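PDB 6LPI: acetolactate synthase isozyme 1 large subunit from Escherichia coli, which is the large subunit of a thiamine diphosphate-dependent enzyme of three alpha/beta domains that holds thiamine diphosphate, magnesium and flavin-adenine dinucleotide. Local coordinates for residues L218-I223 against M245-M249; D383-T389 against R406-T412. The contacts are given in a common frame with arbitrary orientation. Residues are numbered along the deposited sequence.

Both contacts are largely buried, and their centres lie about 12 Å apart across the meeting of the central, FAD-binding domain and the C-terminal domain. Contact 1 joins two loops that follow neighbouring strands of the central sheet; no hydrogen bond crosses between them, and apolar side chains and glycine backbone do the work beside FAD. Contact 2 pairs two parallel strands of the C-terminal sheet through backbone hydrogen bonds, extended by an arginine, with exposed Asp383 and Asn384 at one end. The two touch directly: Leu247 CD1 lies 3.6 Å from Trp410 NE1, and Ile223 CG2 lies 3.7 Å from Arg408 NH1.

Contact 1. Residues L218-I223 against M245-M249; sequences LGGGVI and MALGM. With FAD (flavin-adenine dinucleotide), chain I.
This is a buried loop-to-loop contact at the C-terminal ends of the strands of the central parallel sheet, between the turn linking strand 214-218 to helix 226-235 and the loop after the neighbouring strand 240-242. The backbones approach most closely at Gly220 and Met245 (CA-CA 4.6 Å), with Gly220 CA 3.6 Å from Met245 O; no hydrogen bond joins the segments. Each closes a turn of its own: Val222 N donates to Gly219 O (3.3 Å), and Met249 N to Ala246 O (3.0 Å) in a type II turn whose Gly248 has positive phi (92/-15). Apolar side chains fill the gap. Leu218 sets CB 4.2 Å from Ala246 CB and CD1 4.1 Å from Met249 CB. Met249, folded back with all three chi angles m, brings CG to 3.7 Å from Val222 CG2 and SD to 3.7 Å from Ile223 CD1. Gly220 N donates to FAD O2P at 2.7 Å, and Met245 CG approaches FAD O1A at 3.1 Å. A CB on Gly219, Gly220 or Gly221 would strike FAD, and on Gly220 Met245 CB as well. A glycine-rich turn between strand and helix, meeting the diphosphate through backbone nitrogen, is characteristic of dinucleotide-binding Rossmann-like domains.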
ATOM      1  N   LEU B 218     -11.771  -7.598  -7.426  1.00 46.68           N
ATOM      2  CA  LEU B 218     -11.193  -7.500  -6.091  1.00 46.59           C
ATOM      3  C   LEU B 218      -9.921  -6.674  -6.064  1.00 42.94           C
ATOM      4  O   LEU B 218      -9.089  -6.762  -6.973  1.00 46.82           O
ATOM      5  CB  LEU B 218     -10.897  -8.884  -5.524  1.00 49.70           C
ATOM      6  CG  LEU B 218     -12.073  -9.813  -5.637  1.00 50.92           C
ATOM      7  CD1 LEU B 218     -11.705 -11.154  -4.964  1.00 60.37           C
ATOM      8  CD2 LEU B 218     -13.222  -9.095  -4.930  1.00 36.38           C
ATOM      9  N   GLY B 219      -9.789  -5.878  -4.997  1.00 39.97           N
ATOM     10  CA  GLY B 219      -8.609  -5.077  -4.753  1.00 38.03           C
ATOM     11  C   GLY B 219      -8.022  -5.352  -3.378  1.00 37.45           C
ATOM     12  O   GLY B 219      -8.501  -6.208  -2.630  1.00 38.45           O
ATOM     13  N   GLY B 220      -6.962  -4.608  -3.069  1.00 35.99           N
ATOM     14  CA  GLY B 220      -6.242  -4.811  -1.826  1.00 36.99           C
ATOM     15  C   GLY B 220      -7.045  -4.542  -0.569  1.00 35.98           C
ATOM     16  O   GLY B 220      -6.544  -4.793   0.531  1.00 46.54           O
ATOM     17  N   GLY B 221      -8.241  -4.004  -0.691  1.00 36.28           N
ATOM     18  CA  GLY B 221      -9.046  -3.707   0.477  1.00 42.03           C
ATOM     19  C   GLY B 221      -9.884  -4.827   1.023  1.00 50.04           C
ATOM     20  O   GLY B 221     -10.450  -4.679   2.111  1.00 54.90           O
ATOM     21  N   VAL B 222     -10.011  -5.930   0.288  1.00 49.87           N
ATOM     22  CA  VAL B 222     -10.796  -7.080   0.726  1.00 50.04           C
ATOM     23  C   VAL B 222      -9.943  -8.042   1.548  1.00 47.73           C
ATOM     24  O   VAL B 222     -10.385  -9.152   1.864  1.00 42.47           O
ATOM     25  CB  VAL B 222     -11.387  -7.821  -0.475  1.00 49.39           C
ATOM     26  CG1 VAL B 222     -12.255  -6.883  -1.279  1.00 56.48           C
ATOM     27  CG2 VAL B 222     -10.253  -8.418  -1.299  1.00 41.17           C
ATOM     28  N   ILE B 223      -8.708  -7.633   1.867  1.00 40.82           N
ATOM     29  CA  ILE B 223      -7.672  -8.557   2.320  1.00 42.76           C
ATOM     30  C   ILE B 223      -8.032  -9.265   3.622  1.00 45.35           C
ATOM     31  O   ILE B 223      -7.598 -10.395   3.843  1.00 50.39           O
ATOM     32  CB  ILE B 223      -6.340  -7.801   2.443  1.00 58.11           C
ATOM     33  CG1 ILE B 223      -5.182  -8.791   2.477  1.00 63.29           C
ATOM     34  CG2 ILE B 223      -6.363  -6.892   3.668  1.00 65.46           C
ATOM     35  CD1 ILE B 223      -4.901  -9.393   1.124  1.00 69.78           C
ATOM     36  N   MET B 245      -2.692  -6.208  -5.960  1.00 44.12           N
ATOM     37  CA  MET B 245      -2.756  -6.179  -4.504  1.00 36.19           C
ATOM     38  C   MET B 245      -3.688  -7.221  -3.926  1.00 48.44           C
ATOM     39  O   MET B 245      -3.779  -7.314  -2.703  1.00 55.92           O
ATOM     40  CB  MET B 245      -3.218  -4.793  -4.017  1.00 42.66           C
ATOM     41  CG  MET B 245      -2.367  -3.636  -4.511  1.00 34.38           C
ATOM     42  SD  MET B 245      -0.631  -3.935  -4.155  1.00 37.30           S
ATOM     43  CE  MET B 245      -0.666  -3.409  -2.423  1.00 36.76           C
ATOM     44  N   ALA B 246      -4.421  -7.959  -4.755  1.00 36.86           N
ATOM     45  CA  ALA B 246      -5.416  -8.915  -4.280  1.00 47.33           C
ATOM     46  C   ALA B 246      -5.085 -10.369  -4.616  1.00 60.36           C
ATOM     47  O   ALA B 246      -5.899 -11.266  -4.330  1.00 63.30           O
ATOM     48  CB  ALA B 246      -6.801  -8.548  -4.840  1.00 36.41           C
ATOM     49  N   LEU B 247      -3.926 -10.629  -5.223  1.00 55.23           N
ATOM     50  CA  LEU B 247      -3.534 -11.997  -5.513  1.00 51.24           C
ATOM     51  C   LEU B 247      -3.592 -12.847  -4.248  1.00 52.64           C
ATOM     52  O   LEU B 247      -3.177 -12.413  -3.166  1.00 50.17           O
ATOM     53  CB  LEU B 247      -2.124 -12.019  -6.083  1.00 54.97           C
ATOM     54  CG  LEU B 247      -1.912 -11.150  -7.328  1.00 56.65           C
ATOM     55  CD1 LEU B 247      -0.556 -11.507  -7.963  1.00 64.73           C
ATOM     56  CD2 LEU B 247      -3.091 -11.196  -8.368  1.00 43.80           C
ATOM     57  N   GLY B 248      -4.107 -14.072  -4.395  1.00 52.54           N
ATOM     58  CA  GLY B 248      -4.322 -14.952  -3.270  1.00 53.65           C
ATOM     59  C   GLY B 248      -5.695 -14.868  -2.637  1.00 57.08           C
ATOM     60  O   GLY B 248      -6.068 -15.787  -1.893  1.00 64.88           O
ATOM     61  N   MET B 249      -6.476 -13.818  -2.934  1.00 52.94           N
ATOM     62  CA  MET B 249      -7.832 -13.733  -2.400  1.00 45.06           C
ATOM     63  C   MET B 249      -8.709 -14.878  -2.908  1.00 58.84           C
ATOM     64  O   MET B 249      -9.710 -15.221  -2.267  1.00 58.22           O
ATOM     65  CB  MET B 249      -8.436 -12.376  -2.732  1.00 45.40           C
ATOM     66  CG  MET B 249      -7.904 -11.193  -1.889  1.00 54.16           C
ATOM     67  SD  MET B 249      -7.768 -11.391  -0.092  1.00 64.87           S
ATOM     68  CE  MET B 249      -9.408 -11.968   0.328  1.00 66.96           C
TER
HETATM   69  PA  FAD I 601      -5.149  -0.654  -3.335  1.00 49.30           P
HETATM   70  O1A FAD I 601      -4.445  -1.894  -2.944  1.00 61.06           O
HETATM   71  O2A FAD I 601      -4.458   0.651  -3.041  1.00 42.99           O
HETATM   72  O5B FAD I 601      -6.520  -0.822  -2.569  1.00 31.13           O
HETATM   73  C5B FAD I 601      -6.926   0.098  -1.535  1.00 26.37           C
HETATM   74  C4B FAD I 601      -8.390   0.380  -1.736  1.00 39.26           C
HETATM   75  O4B FAD I 601      -9.193  -0.493  -0.898  1.00 39.34           O
HETATM   76  C3B FAD I 601      -8.817   1.800  -1.377  1.00 42.90           C
HETATM   77  O3B FAD I 601      -9.821   2.220  -2.302  1.00 35.96           O
HETATM   78  C2B FAD I 601      -9.301   1.624   0.067  1.00 37.87           C
HETATM   79  O2B FAD I 601     -10.178   2.642   0.525  1.00 36.12           O
HETATM   80  C1B FAD I 601     -10.034   0.299  -0.082  1.00 39.37           C
HETATM   81  N9A FAD I 601     -10.289  -0.415   1.159  1.00 48.78           N
HETATM   82  C8A FAD I 601      -9.385  -0.770   2.124  1.00 51.45           C
HETATM   83  N7A FAD I 601      -9.910  -1.433   3.130  1.00 49.01           N
HETATM   84  C5A FAD I 601     -11.254  -1.519   2.801  1.00 52.96           C
HETATM   85  C6A FAD I 601     -12.361  -2.093   3.459  1.00 54.22           C
HETATM   86  N6A FAD I 601     -12.285  -2.721   4.635  1.00 59.58           N
HETATM   87  N1A FAD I 601     -13.569  -1.989   2.862  1.00 45.10           N
HETATM   88  C2A FAD I 601     -13.656  -1.356   1.689  1.00 43.71           C
HETATM   89  N3A FAD I 601     -12.686  -0.785   0.974  1.00 52.35           N
HETATM   90  C4A FAD I 601     -11.502  -0.894   1.590  1.00 55.12           C
HETATM   91  N1  FAD I 601      -2.102  -3.550 -10.946  1.00 39.84           N
HETATM   92  C2  FAD I 601      -3.047  -4.225 -11.659  1.00 36.53           C
HETATM   93  O2  FAD I 601      -4.188  -4.354 -11.234  1.00 41.56           O
HETATM   94  N3  FAD I 601      -2.723  -4.791 -12.878  1.00 35.36           N
HETATM   95  C4  FAD I 601      -1.486  -4.748 -13.487  1.00 39.11           C
HETATM   96  O4  FAD I 601      -1.316  -5.294 -14.575  1.00 40.82           O
HETATM   97  C4X FAD I 601      -0.485  -4.016 -12.725  1.00 41.19           C
HETATM   98  N5  FAD I 601       0.730  -3.919 -13.222  1.00 39.88           N
HETATM   99  C5X FAD I 601       1.683  -3.234 -12.477  1.00 41.61           C
HETATM  100  C6  FAD I 601       2.982  -3.126 -12.977  1.00 36.33           C
HETATM  101  C7  FAD I 601       3.973  -2.460 -12.255  1.00 42.11           C
HETATM  102  C7M FAD I 601       5.360  -2.345 -12.827  1.00 37.82           C
HETATM  103  C8  FAD I 601       3.659  -1.883 -11.013  1.00 43.90           C
HETATM  104  C8M FAD I 601       4.706  -1.140 -10.219  1.00 36.76           C
HETATM  105  C9  FAD I 601       2.363  -1.989 -10.514  1.00 44.62           C
HETATM  106  C9A FAD I 601       1.376  -2.648 -11.237  1.00 45.54           C
HETATM  107  N10 FAD I 601       0.056  -2.772 -10.751  1.00 50.46           N
HETATM  108  C10 FAD I 601      -0.896  -3.450 -11.465  1.00 47.09           C
HETATM  109  C1' FAD I 601      -0.328  -2.195  -9.464  1.00 40.07           C
HETATM  110  C2' FAD I 601      -1.020  -0.848  -9.607  1.00 32.26           C
HETATM  111  O2' FAD I 601      -0.050   0.193  -9.728  1.00 36.00           O
HETATM  112  C3' FAD I 601      -1.867  -0.579  -8.364  1.00 34.51           C
HETATM  113  O3' FAD I 601      -1.046  -0.645  -7.203  1.00 46.66           O
HETATM  114  C4' FAD I 601      -3.037  -1.538  -8.180  1.00 32.91           C
HETATM  115  O4' FAD I 601      -3.585  -1.843  -9.457  1.00 42.92           O
HETATM  116  C5' FAD I 601      -4.114  -0.964  -7.291  1.00 37.02           C
HETATM  117  O5' FAD I 601      -4.938  -2.034  -6.797  1.00 46.27           O
HETATM  118  P   FAD I 601      -6.093  -1.747  -5.796  1.00 90.95           P
HETATM  119  O1P FAD I 601      -7.258  -1.116  -6.559  1.00 83.80           O
HETATM  120  O2P FAD I 601      -6.332  -2.868  -5.072  1.00 44.72           O
HETATM  121  O3P FAD I 601      -5.454  -0.658  -4.892  1.00 61.25           O

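Contact 2. Residues D383-T389 against R406-T412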
ATOM      1  N   ASP B 383       1.956 -23.986   0.855  1.00 66.21           N
ATOM      2  CA  ASP B 383       1.118 -22.812   0.901  1.00 62.51           C
ATOM      3  C   ASP B 383       1.500 -21.930   2.082  1.00 64.11           C
ATOM      4  O   ASP B 383       1.031 -20.790   2.164  1.00 67.40           O
ATOM      5  CB  ASP B 383      -0.353 -23.214   0.951  1.00 66.34           C
ATOM      6  CG  ASP B 383      -0.916 -23.504  -0.432  1.00 74.41           C
ATOM      7  OD1 ASP B 383      -0.322 -23.001  -1.412  1.00 71.84           O
ATOM      8  OD2 ASP B 383      -1.937 -24.230  -0.551  1.00 78.53           O
ATOM      9  N   ASN B 384       2.346 -22.429   2.992  1.00 57.53           N
ATOM     10  CA  ASN B 384       2.738 -21.680   4.181  1.00 60.08           C
ATOM     11  C   ASN B 384       3.799 -20.639   3.897  1.00 53.36           C
ATOM     12  O   ASN B 384       4.168 -19.896   4.810  1.00 61.44           O
ATOM     13  CB  ASN B 384       3.274 -22.622   5.261  1.00 69.09           C
ATOM     14  CG  ASN B 384       2.213 -23.503   5.826  1.00 76.33           C
ATOM     15  OD1 ASN B 384       1.113 -23.044   6.110  1.00 79.84           O
ATOM     16  ND2 ASN B 384       2.526 -24.773   6.008  1.00 85.75           N
ATOM     17  N   ALA B 385       4.292 -20.564   2.670  1.00 52.96           N
ATOM     18  CA  ALA B 385       5.330 -19.604   2.344  1.00 53.34           C
ATOM     19  C   ALA B 385       4.776 -18.187   2.240  1.00 58.85           C
ATOM     20  O   ALA B 385       3.595 -17.966   1.941  1.00 61.71           O
ATOM     21  CB  ALA B 385       6.004 -19.991   1.029  1.00 52.06           C
ATOM     22  N   ILE B 386       5.650 -17.220   2.495  1.00 47.62           N
ATOM     23  CA  ILE B 386       5.369 -15.816   2.256  1.00 45.41           C
ATOM     24  C   ILE B 386       6.226 -15.413   1.067  1.00 52.59           C
ATOM     25  O   ILE B 386       7.403 -15.785   1.002  1.00 58.71           O
ATOM     26  CB  ILE B 386       5.651 -14.949   3.498  1.00 44.65           C
ATOM     27  CG1 ILE B 386       4.686 -15.320   4.628  1.00 45.47           C
ATOM     28  CG2 ILE B 386       5.479 -13.498   3.176  1.00 42.62           C
ATOM     29  CD1 ILE B 386       5.210 -15.027   5.999  1.00 62.39           C
ATOM     30  N   ILE B 387       5.625 -14.707   0.101  1.00 53.54           N
ATOM     31  CA  ILE B 387       6.281 -14.311  -1.145  1.00 43.00           C
ATOM     32  C   ILE B 387       6.328 -12.796  -1.228  1.00 53.91           C
ATOM     33  O   ILE B 387       5.308 -12.112  -1.093  1.00 52.47           O
ATOM     34  CB  ILE B 387       5.625 -14.899  -2.409  1.00 43.70           C
ATOM     35  CG1 ILE B 387       5.565 -16.428  -2.337  1.00 51.95           C
ATOM     36  CG2 ILE B 387       6.396 -14.482  -3.702  1.00 46.25           C
ATOM     37  CD1 ILE B 387       4.374 -17.055  -1.670  1.00 56.19           C
ATOM     38  N   THR B 388       7.520 -12.294  -1.469  1.00 58.23           N
ATOM     39  CA  THR B 388       7.869 -10.894  -1.574  1.00 52.94           C
ATOM     40  C   THR B 388       8.508 -10.660  -2.939  1.00 52.28           C
ATOM     41  O   THR B 388       9.056 -11.589  -3.539  1.00 57.87           O
ATOM     42  CB  THR B 388       8.867 -10.586  -0.422  1.00 57.50           C
ATOM     43  OG1 THR B 388       8.157 -10.410   0.802  1.00 58.78           O
ATOM     44  CG2 THR B 388       9.695  -9.428  -0.696  1.00 61.36           C
ATOM     45  N   THR B 389       8.400  -9.441  -3.475  1.00 46.81           N
ATOM     46  CA  THR B 389       9.057  -9.132  -4.752  1.00 38.20           C
ATOM     47  C   THR B 389       9.608  -7.720  -4.715  1.00 45.61           C
ATOM     48  O   THR B 389       9.155  -6.873  -3.943  1.00 61.72           O
ATOM     49  CB  THR B 389       8.179  -9.211  -6.017  1.00 41.94           C
ATOM     50  OG1 THR B 389       7.514  -7.957  -6.220  1.00 54.00           O
ATOM     51  CG2 THR B 389       7.166 -10.319  -5.961  1.00 38.76           C
ATOM     52  N   ARG B 406      -3.109 -17.671  -0.703  1.00 56.13           N
ATOM     53  CA  ARG B 406      -3.514 -17.275   0.628  1.00 63.32           C
ATOM     54  C   ARG B 406      -3.577 -15.756   0.708  1.00 67.65           C
ATOM     55  O   ARG B 406      -2.801 -15.058   0.039  1.00 69.81           O
ATOM     56  CB  ARG B 406      -2.536 -17.775   1.715  1.00 72.27           C
ATOM     57  CG  ARG B 406      -2.630 -19.249   2.094  1.00 78.42           C
ATOM     58  CD  ARG B 406      -1.663 -19.624   3.238  1.00 77.96           C
ATOM     59  NE  ARG B 406      -0.356 -18.975   3.118  1.00 73.71           N
ATOM     60  CZ  ARG B 406      -0.003 -17.872   3.777  1.00 69.48           C
ATOM     61  NH1 ARG B 406      -0.868 -17.287   4.595  1.00 68.40           N
ATOM     62  NH2 ARG B 406       1.204 -17.341   3.609  1.00 66.91           N
ATOM     63  N   PRO B 407      -4.498 -15.213   1.499  1.00 64.66           N
ATOM     64  CA  PRO B 407      -4.399 -13.795   1.849  1.00 60.42           C
ATOM     65  C   PRO B 407      -3.145 -13.543   2.675  1.00 63.84           C
ATOM     66  O   PRO B 407      -2.640 -14.426   3.371  1.00 66.80           O
ATOM     67  CB  PRO B 407      -5.668 -13.539   2.669  1.00 51.27           C
ATOM     68  CG  PRO B 407      -6.603 -14.621   2.246  1.00 52.24           C
ATOM     69  CD  PRO B 407      -5.759 -15.814   1.959  1.00 58.00           C
ATOM     70  N   ARG B 408      -2.639 -12.319   2.569  1.00 64.69           N
ATOM     71  CA  ARG B 408      -1.429 -11.879   3.261  1.00 41.46           C
ATOM     72  C   ARG B 408      -0.280 -12.867   3.082  1.00 51.04           C
ATOM     73  O   ARG B 408       0.557 -13.051   3.960  1.00 60.67           O
ATOM     74  CB  ARG B 408      -1.731 -11.609   4.732  1.00 42.07           C
ATOM     75  CG  ARG B 408      -2.979 -10.731   4.871  1.00 52.18           C
ATOM     76  CD  ARG B 408      -3.217 -10.156   6.247  1.00 50.29           C
ATOM     77  NE  ARG B 408      -2.480  -8.903   6.329  1.00 58.73           N
ATOM     78  CZ  ARG B 408      -3.020  -7.702   6.545  1.00 68.35           C
ATOM     79  NH1 ARG B 408      -4.332  -7.563   6.719  1.00 41.55           N
ATOM     80  NH2 ARG B 408      -2.233  -6.627   6.592  1.00 65.38           N
ATOM     81  N   GLN B 409      -0.202 -13.460   1.897  1.00 54.99           N
ATOM     82  CA  GLN B 409       0.945 -14.266   1.498  1.00 54.56           C
ATOM     83  C   GLN B 409       1.827 -13.541   0.504  1.00 46.18           C
ATOM     84  O   GLN B 409       3.036 -13.772   0.474  1.00 42.01           O
ATOM     85  CB  GLN B 409       0.461 -15.594   0.890  1.00 53.17           C
ATOM     86  CG  GLN B 409       1.485 -16.270   0.029  1.00 53.35           C
ATOM     87  CD  GLN B 409       1.088 -17.660  -0.370  1.00 56.67           C
ATOM     88  OE1 GLN B 409       1.763 -18.631  -0.015  1.00 56.44           O
ATOM     89  NE2 GLN B 409      -0.003 -17.771  -1.128  1.00 54.74           N
ATOM     90  N   TRP B 410       1.229 -12.619  -0.235  1.00 44.25           N
ATOM     91  CA  TRP B 410       1.819 -11.900  -1.353  1.00 44.94           C
ATOM     92  C   TRP B 410       2.102 -10.467  -0.911  1.00 48.81           C
ATOM     93  O   TRP B 410       1.177  -9.735  -0.537  1.00 57.47           O
ATOM     94  CB  TRP B 410       0.848 -11.948  -2.529  1.00 45.56           C
ATOM     95  CG  TRP B 410       1.132 -11.124  -3.707  1.00 43.12           C
ATOM     96  CD1 TRP B 410       0.370 -10.097  -4.191  1.00 43.18           C
ATOM     97  CD2 TRP B 410       2.222 -11.281  -4.619  1.00 45.70           C
ATOM     98  NE1 TRP B 410       0.930  -9.595  -5.344  1.00 41.14           N
ATOM     99  CE2 TRP B 410       2.071 -10.298  -5.623  1.00 39.97           C
ATOM    100  CE3 TRP B 410       3.328 -12.131  -4.667  1.00 52.90           C
ATOM    101  CZ2 TRP B 410       2.975 -10.155  -6.666  1.00 45.94           C
ATOM    102  CZ3 TRP B 410       4.224 -11.988  -5.708  1.00 60.60           C
ATOM    103  CH2 TRP B 410       4.040 -11.005  -6.698  1.00 55.70           C
ATOM    104  N   LEU B 411       3.385 -10.105  -0.877  1.00 50.61           N
ATOM    105  CA  LEU B 411       3.872  -8.793  -0.461  1.00 36.39           C
ATOM    106  C   LEU B 411       4.574  -8.145  -1.646  1.00 35.66           C
ATOM    107  O   LEU B 411       5.704  -8.515  -1.984  1.00 52.58           O
ATOM    108  CB  LEU B 411       4.857  -8.893   0.708  1.00 42.94           C
ATOM    109  CG  LEU B 411       4.434  -8.854   2.184  1.00 50.13           C
ATOM    110  CD1 LEU B 411       3.377  -9.873   2.504  1.00 56.65           C
ATOM    111  CD2 LEU B 411       5.634  -9.038   3.100  1.00 53.18           C
ATOM    112  N   THR B 412       3.957  -7.135  -2.230  1.00 46.76           N
ATOM    113  CA  THR B 412       4.587  -6.391  -3.308  1.00 50.41           C
ATOM    114  C   THR B 412       4.270  -4.911  -3.151  1.00 51.34           C
ATOM    115  O   THR B 412       3.295  -4.531  -2.505  1.00 58.84           O
ATOM    116  CB  THR B 412       4.126  -6.886  -4.683  1.00 47.87           C
ATOM    117  OG1 THR B 412       5.048  -6.443  -5.689  1.00 51.59           O
ATOM    118  CG2 THR B 412       2.755  -6.372  -5.000  1.00 36.48           C
TER
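Hydrogen bonds run almost the whole length of this contact. In the paired strands, Gln409 O accepts from Ile387 N (2.8 Å), Ile387 O from Leu411 N (2.8 Å), and Leu411 O from Thr389 N at a longer 3.2 Å and a more bent 138°. The alternation is that of parallel pairing, Ile387 opposite Trp410 and Thr388 opposite Leu411, and CA-H...O contacts accompany it, the shortest from Thr388 CA to Leu411 O (3.2 Å). Before the strands begin, Arg406 serves two carbonyls of the other segment: NE donates to Asp383 O at a very short 2.5 Å and NH2 to Ala385 O at 3.0 Å, while Asn384 O between them is taken by Arg436 NE. Strand 386-389, helix 393-401 and strand 410-411 form a beta-alpha-beta unit, with 410-411 outermost on its side of the C-terminal sheet within this chain; the other edge of 386-389 bonds to strand 438-443, Thr388 pairing with Leu439 and Phe441. Ile387 and Trp410 share one face, where Ile387 CG2 meets the indole edge at CZ3 (3.9 Å) and helix 393-401 packs on Trp410. Trp410 NE1 is satisfied across the domain boundary by Leu244 O. On the opposite face Ile386 CG2 lies 4.2 Å from Leu411 CD1, beneath helix 422-432. Beyond the last backbone bond, Thr412 OG1 donates to Thr389 OG1 (2.9 Å).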